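Local coordinates for L-iditol 2-dehydrogenase (Clostridium scindens, PDB 4OH1), which probably oxidises polyols such as L-iditol at the C2 hydroxyl with NAD+, as a zinc-containing member of the medium-chain alcohol dehydrogenase family, at the interface of chains A and B and the interface of chains A and C. Coordinates in Å, arbitrary orientation; residue numbers count along the deposited sequence, not the author numbering. Chains: chain A/B/C, L-iditol 2-dehydrogenase.

Contact 1: the interface of chains A and B. Residues chain A 173-174, 196-197; chain B 163, 192, 195, 311.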
# COMPACT_ATOMS: atom_id res chain seq x y z
N TYR A 173 -12.50 5.93 3.88
CA TYR A 173 -13.28 7.15 3.84
C TYR A 173 -14.05 7.30 2.54
O TYR A 173 -13.47 7.28 1.44
CB TYR A 173 -12.36 8.37 4.02
CG TYR A 173 -11.69 8.53 5.37
CD1 TYR A 173 -12.42 8.58 6.51
CD2 TYR A 173 -10.33 8.68 5.45
CE1 TYR A 173 -11.80 8.75 7.73
CE2 TYR A 173 -9.72 8.86 6.64
CZ TYR A 173 -10.44 8.89 7.78
OH TYR A 173 -9.81 9.06 8.99
N GLY A 174 -15.35 7.49 2.67
CA GLY A 174 -16.10 7.86 1.51
C GLY A 174 -16.46 6.73 0.54
O GLY A 174 -17.11 6.98 -0.48
N ALA A 196 -14.69 2.54 9.53
CA ALA A 196 -13.66 2.78 8.51
C ALA A 196 -14.04 3.92 7.54
O ALA A 196 -13.46 4.07 6.46
CB ALA A 196 -13.43 1.51 7.80
N GLY A 197 -15.04 4.72 7.90
CA GLY A 197 -15.38 5.84 7.09
C GLY A 197 -16.29 5.63 5.91
O GLY A 197 -16.46 6.54 5.09
N LEU B 163 -8.62 14.99 5.76
CA LEU B 163 -8.62 13.66 5.20
C LEU B 163 -7.25 13.25 4.73
O LEU B 163 -6.85 12.12 4.96
CB LEU B 163 -9.61 13.51 4.03
CG LEU B 163 -11.07 13.40 4.44
CD1 LEU B 163 -11.95 13.81 3.30
CD2 LEU B 163 -11.42 12.00 4.81
N LEU B 192 -12.59 12.25 12.25
CA LEU B 192 -12.06 11.35 11.27
C LEU B 192 -11.26 10.23 11.88
O LEU B 192 -11.22 9.13 11.29
CB LEU B 192 -11.18 12.07 10.24
CG LEU B 192 -11.88 12.99 9.25
CD1 LEU B 192 -10.86 13.67 8.46
CD2 LEU B 192 -12.85 12.24 8.34
N LEU B 195 -13.70 7.72 12.77
CA LEU B 195 -14.28 7.09 11.57
C LEU B 195 -13.22 6.34 10.82
O LEU B 195 -13.49 5.85 9.75
CB LEU B 195 -14.92 8.13 10.62
CG LEU B 195 -16.14 8.80 11.22
CD1 LEU B 195 -16.41 10.09 10.50
CD2 LEU B 195 -17.33 7.90 11.10
N MSE B 311 -18.20 12.52 2.65
CA MSE B 311 -18.04 12.45 4.11
C MSE B 311 -18.87 13.45 4.91
O MSE B 311 -19.19 13.27 6.10
CB MSE B 311 -16.61 12.68 4.48
CG MSE B 311 -15.69 11.56 4.05
SE MSE B 311 -16.16 9.82 4.90
CE MSE B 311 -16.04 10.16 6.84
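A:Tyr173 reaches B:Leu192 and B:Leu163 from a loop of chain A, its CG lying beside the backbone N and anti to the carbonyl carbon (chi1 -67°), so that the ring projects between two helices of chain B. In B:Leu163, on helix 156-168, chi1 (-77°) together with chi2 directs methyl CD2 over one face of the phenol ring, 3.8 Å from the ring centroid, in a CH-pi contact shifted toward the rim. At the far end of the ring the phenol hydroxyl OH donates to the carbonyl O of B:Leu192 near the end of helix 184-194, at 2.7 Å. The hydroxyl lies well above the carbonyl plane, 58° out of it, while the acceptor itself sits in the plane of the ring at its edge. Methyl CD2 of B:Leu192 adds an apolar touch at CE1 of A:Tyr173 (3.7 Å). The bent chain of the selenomethionine B:Met311 lays its selenium near the backbone of A:Gly174 and A:Gly197, with SE 3.9 Å from CA of A:Gly174. The tyrosine thus illustrates an aromatic side chain packed by a methyl on its face and probably held in place by its hydroxyl, helping to join chains A and B in what may be a tetramer.

Contact 2: the interface of chains A and C. Residues chain A 282-285; chain C 278-280.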
# COMPACT_ATOMS: atom_id res chain seq x y z
N VAL A 282 -16.76 -15.55 -13.91
CA VAL A 282 -16.28 -14.20 -14.04
C VAL A 282 -16.19 -13.95 -15.49
O VAL A 282 -15.66 -14.77 -16.23
CB VAL A 282 -14.94 -14.01 -13.37
CG1 VAL A 282 -14.42 -12.63 -13.65
CG2 VAL A 282 -15.10 -14.16 -11.87
N ASN A 283 -16.73 -12.81 -15.92
CA ASN A 283 -16.60 -12.43 -17.31
C ASN A 283 -15.34 -11.61 -17.49
O ASN A 283 -15.24 -10.50 -17.00
CB ASN A 283 -17.83 -11.68 -17.77
CG ASN A 283 -17.83 -11.43 -19.23
OD1 ASN A 283 -16.91 -10.82 -19.78
ND2 ASN A 283 -18.87 -11.90 -19.91
N LEU A 284 -14.38 -12.17 -18.21
CA LEU A 284 -13.08 -11.57 -18.41
C LEU A 284 -13.17 -10.22 -19.08
O LEU A 284 -12.41 -9.30 -18.75
CB LEU A 284 -12.20 -12.51 -19.24
CG LEU A 284 -11.88 -13.80 -18.46
CD1 LEU A 284 -11.40 -14.83 -19.38
CD2 LEU A 284 -10.85 -13.54 -17.36
N GLN A 285 -14.08 -10.12 -20.03
CA GLN A 285 -14.26 -8.90 -20.81
C GLN A 285 -14.95 -7.85 -19.98
O GLN A 285 -14.50 -6.74 -19.93
CB GLN A 285 -15.10 -9.16 -22.08
CG GLN A 285 -15.31 -7.91 -22.95
CD GLN A 285 -14.05 -7.52 -23.75
OE1 GLN A 285 -13.05 -8.26 -23.79
NE2 GLN A 285 -14.09 -6.35 -24.40
N PRO C 278 -16.26 -15.24 -22.92
CA PRO C 278 -15.02 -15.08 -22.16
C PRO C 278 -15.21 -15.31 -20.65
O PRO C 278 -15.02 -14.38 -19.87
CB PRO C 278 -14.63 -13.64 -22.47
CG PRO C 278 -15.92 -12.94 -22.58
CD PRO C 278 -16.93 -13.95 -23.15
N ILE C 279 -15.57 -16.54 -20.26
CA ILE C 279 -15.85 -16.91 -18.87
C ILE C 279 -14.67 -17.59 -18.21
O ILE C 279 -14.08 -18.48 -18.78
CB ILE C 279 -17.08 -17.78 -18.73
CG1 ILE C 279 -18.23 -17.15 -19.47
CG2 ILE C 279 -17.43 -18.03 -17.26
CD1 ILE C 279 -18.51 -15.73 -19.03
N LEU C 280 -14.27 -17.05 -17.04
CA LEU C 280 -13.37 -17.68 -16.10
C LEU C 280 -14.20 -18.19 -14.90
O LEU C 280 -14.71 -17.40 -14.10
CB LEU C 280 -12.33 -16.69 -15.62
CG LEU C 280 -11.29 -17.24 -14.67
CD1 LEU C 280 -10.37 -18.22 -15.37
CD2 LEU C 280 -10.52 -16.12 -14.14
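Strand 279-283 of chain A and the start of the first turn of its helix 284-290 meet strand 279-283 of chain C, together with the loop residue that precedes it. This is antiparallel edge-strand pairing, the mode by which medium-chain dehydrogenases commonly extend the sheet of one coenzyme-binding domain into that of a second subunit. A:Val282 and C:Leu280 are joined by two reciprocal backbone hydrogen bonds: N of A:Val282 donates to O of C:Leu280 at 2.8 Å, and N of C:Leu280 returns a bond to O of A:Val282, also 2.8 Å. The ladder continues through the bridge of A:Asn283 with C:Ile279 to a third bond, from N of A:Leu284 to O of C:Pro278 (2.8 Å). A backbone N-H at the beginning of a helix is thereby satisfied by the partner chain. Side chains add contacts beside the ladder. Those of A:Leu284 and C:Leu280 run obliquely past each other, with methyl CD2 of A:Leu284 3.9 Å from CB of C:Leu280. With CG anti to the backbone N (chi1 -172°), A:Asn283 swings its amide toward the proline ring, where OD1 lies 3.6 Å from CG of C:Pro278. That same ring carbon rests against CB of A:Gln285, and the amide ND2 of A:Asn283 faces methyl CD1 of C:Ile279.

Contact 3: the interface of chains A and B. Residues chain A 163, 166-167, 195, 307, 311; chain B 173-174.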
# COMPACT_ATOMS: atom_id res chain seq x y z
N LEU A 163 -12.39 -8.06 10.67
CA LEU A 163 -11.37 -7.06 10.43
C LEU A 163 -10.56 -7.37 9.20
O LEU A 163 -10.27 -6.47 8.43
CB LEU A 163 -10.41 -6.90 11.63
CG LEU A 163 -10.97 -6.13 12.80
CD1 LEU A 163 -10.24 -6.48 14.05
CD2 LEU A 163 -10.84 -4.66 12.59
N ALA A 166 -12.70 -6.72 6.07
CA ALA A 166 -12.88 -5.29 5.85
C ALA A 166 -11.64 -4.67 5.27
O ALA A 166 -11.71 -3.87 4.35
CB ALA A 166 -13.29 -4.55 7.09
N GLU A 167 -10.49 -5.08 5.77
CA GLU A 167 -9.26 -4.54 5.28
C GLU A 167 -8.99 -4.99 3.90
O GLU A 167 -8.47 -4.25 3.09
CB GLU A 167 -8.11 -4.97 6.19
CG GLU A 167 -8.16 -4.23 7.50
CD GLU A 167 -7.19 -4.72 8.57
OE1 GLU A 167 -6.58 -5.81 8.42
OE2 GLU A 167 -7.05 -3.99 9.60
N LEU A 195 -16.80 2.35 11.08
CA LEU A 195 -15.56 2.76 11.77
C LEU A 195 -14.42 2.78 10.80
O LEU A 195 -13.29 2.99 11.20
CB LEU A 195 -15.19 1.81 12.93
CG LEU A 195 -16.20 1.87 14.07
CD1 LEU A 195 -16.08 0.64 14.91
CD2 LEU A 195 -15.94 3.08 14.91
N LYS A 307 -5.10 -6.23 17.66
CA LYS A 307 -6.01 -5.25 17.01
C LYS A 307 -7.46 -5.44 17.39
O LYS A 307 -8.21 -4.54 17.85
CB LYS A 307 -5.79 -5.32 15.50
CG LYS A 307 -6.58 -4.30 14.71
CD LYS A 307 -6.57 -4.57 13.26
CE LYS A 307 -5.20 -4.44 12.66
NZ LYS A 307 -5.21 -5.07 11.35
N MSE A 311 -10.17 -3.16 19.54
CA MSE A 311 -11.44 -2.71 18.95
C MSE A 311 -12.69 -3.04 19.77
O MSE A 311 -13.76 -2.40 19.67
CB MSE A 311 -11.63 -3.36 17.61
CG MSE A 311 -10.66 -2.86 16.56
SE MSE A 311 -10.85 -0.91 16.22
CE MSE A 311 -12.72 -0.67 15.65
N TYR B 173 -7.84 0.78 12.02
CA TYR B 173 -8.40 0.00 13.11
C TYR B 173 -7.39 -0.22 14.22
O TYR B 173 -6.29 -0.76 14.02
CB TYR B 173 -8.87 -1.36 12.59
CG TYR B 173 -10.05 -1.36 11.64
CD1 TYR B 173 -11.23 -0.78 11.99
CD2 TYR B 173 -9.96 -1.98 10.41
CE1 TYR B 173 -12.30 -0.80 11.12
CE2 TYR B 173 -11.01 -2.02 9.57
CZ TYR B 173 -12.18 -1.42 9.91
OH TYR B 173 -13.25 -1.46 9.04
N GLY B 174 -7.79 0.15 15.43
CA GLY B 174 -7.00 -0.24 16.55
C GLY B 174 -5.75 0.60 16.83
O GLY B 174 -5.02 0.32 17.78
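The ring of B:Tyr173 presents one face to A:Leu163, whose methyl CD2 repeats, with the chains exchanged, the contact over the aromatic face. Around this centre A:Met311, a selenomethionine, and A:Ala166 add to the apolar wall. The terminal methyl CE of A:Met311 comes to 4.0 Å from CD1 of B:Tyr173, and CB of A:Ala166 meets the phenol OH at 3.7 Å, one turn further along helix 156-168 from A:Leu163. Farther out, A:Glu167 runs alongside the tyrosine in the opposite direction. Its CG borders CD2 and CE2, and its carboxylate oxygen OE2 stands in the ring plane at the edge, 3.6 Å from CD2 of B:Tyr173. The carboxylate and ring planes are inclined by 33°, so the acid borders the ring rather than stacking on it. A:Lys307 adds to the rim. Its chi1 (-176°) carries CG to within 3.6 Å of the carbonyl O of B:Tyr173, while CD approaches CB of the same residue, and the bend at chi3 (-65°) then turns CE and NZ toward A:Glu167. Its NZ donates to the syn lone pair of OE2 of A:Glu167 at 2.8 Å, a salt bridge within chain A that probably helps to hold the carboxylate beside the ring. In the fold, helices 156-168 and 305-311 of chain A, with the loop at A:Leu195, contribute to the receiving surface, and the inserted tyrosine belongs to the loop just before strand 176-180 of chain B.

Contact 1 and contact 3 belong to one two-fold symmetric A–B interface, their C-alpha centres about 13 Å apart, and draw on the same elements with the chains exchanged: the loop carrying A:Tyr173 and A:Gly174, or B:Tyr173 and B:Gly174, helix 156-168 and helix 305-311. Each subunit therefore both offers a tyrosine and receives one. Contact 2 lies about 33 Å from either and uses another surface, strand 279-283, to join chain A to chain C. Because chain A takes part in two separate two-fold interfaces, one by side-chain insertion and one by sheet extension, the pairs can build the four-subunit deposited assembly, plausibly a dimer of dimers.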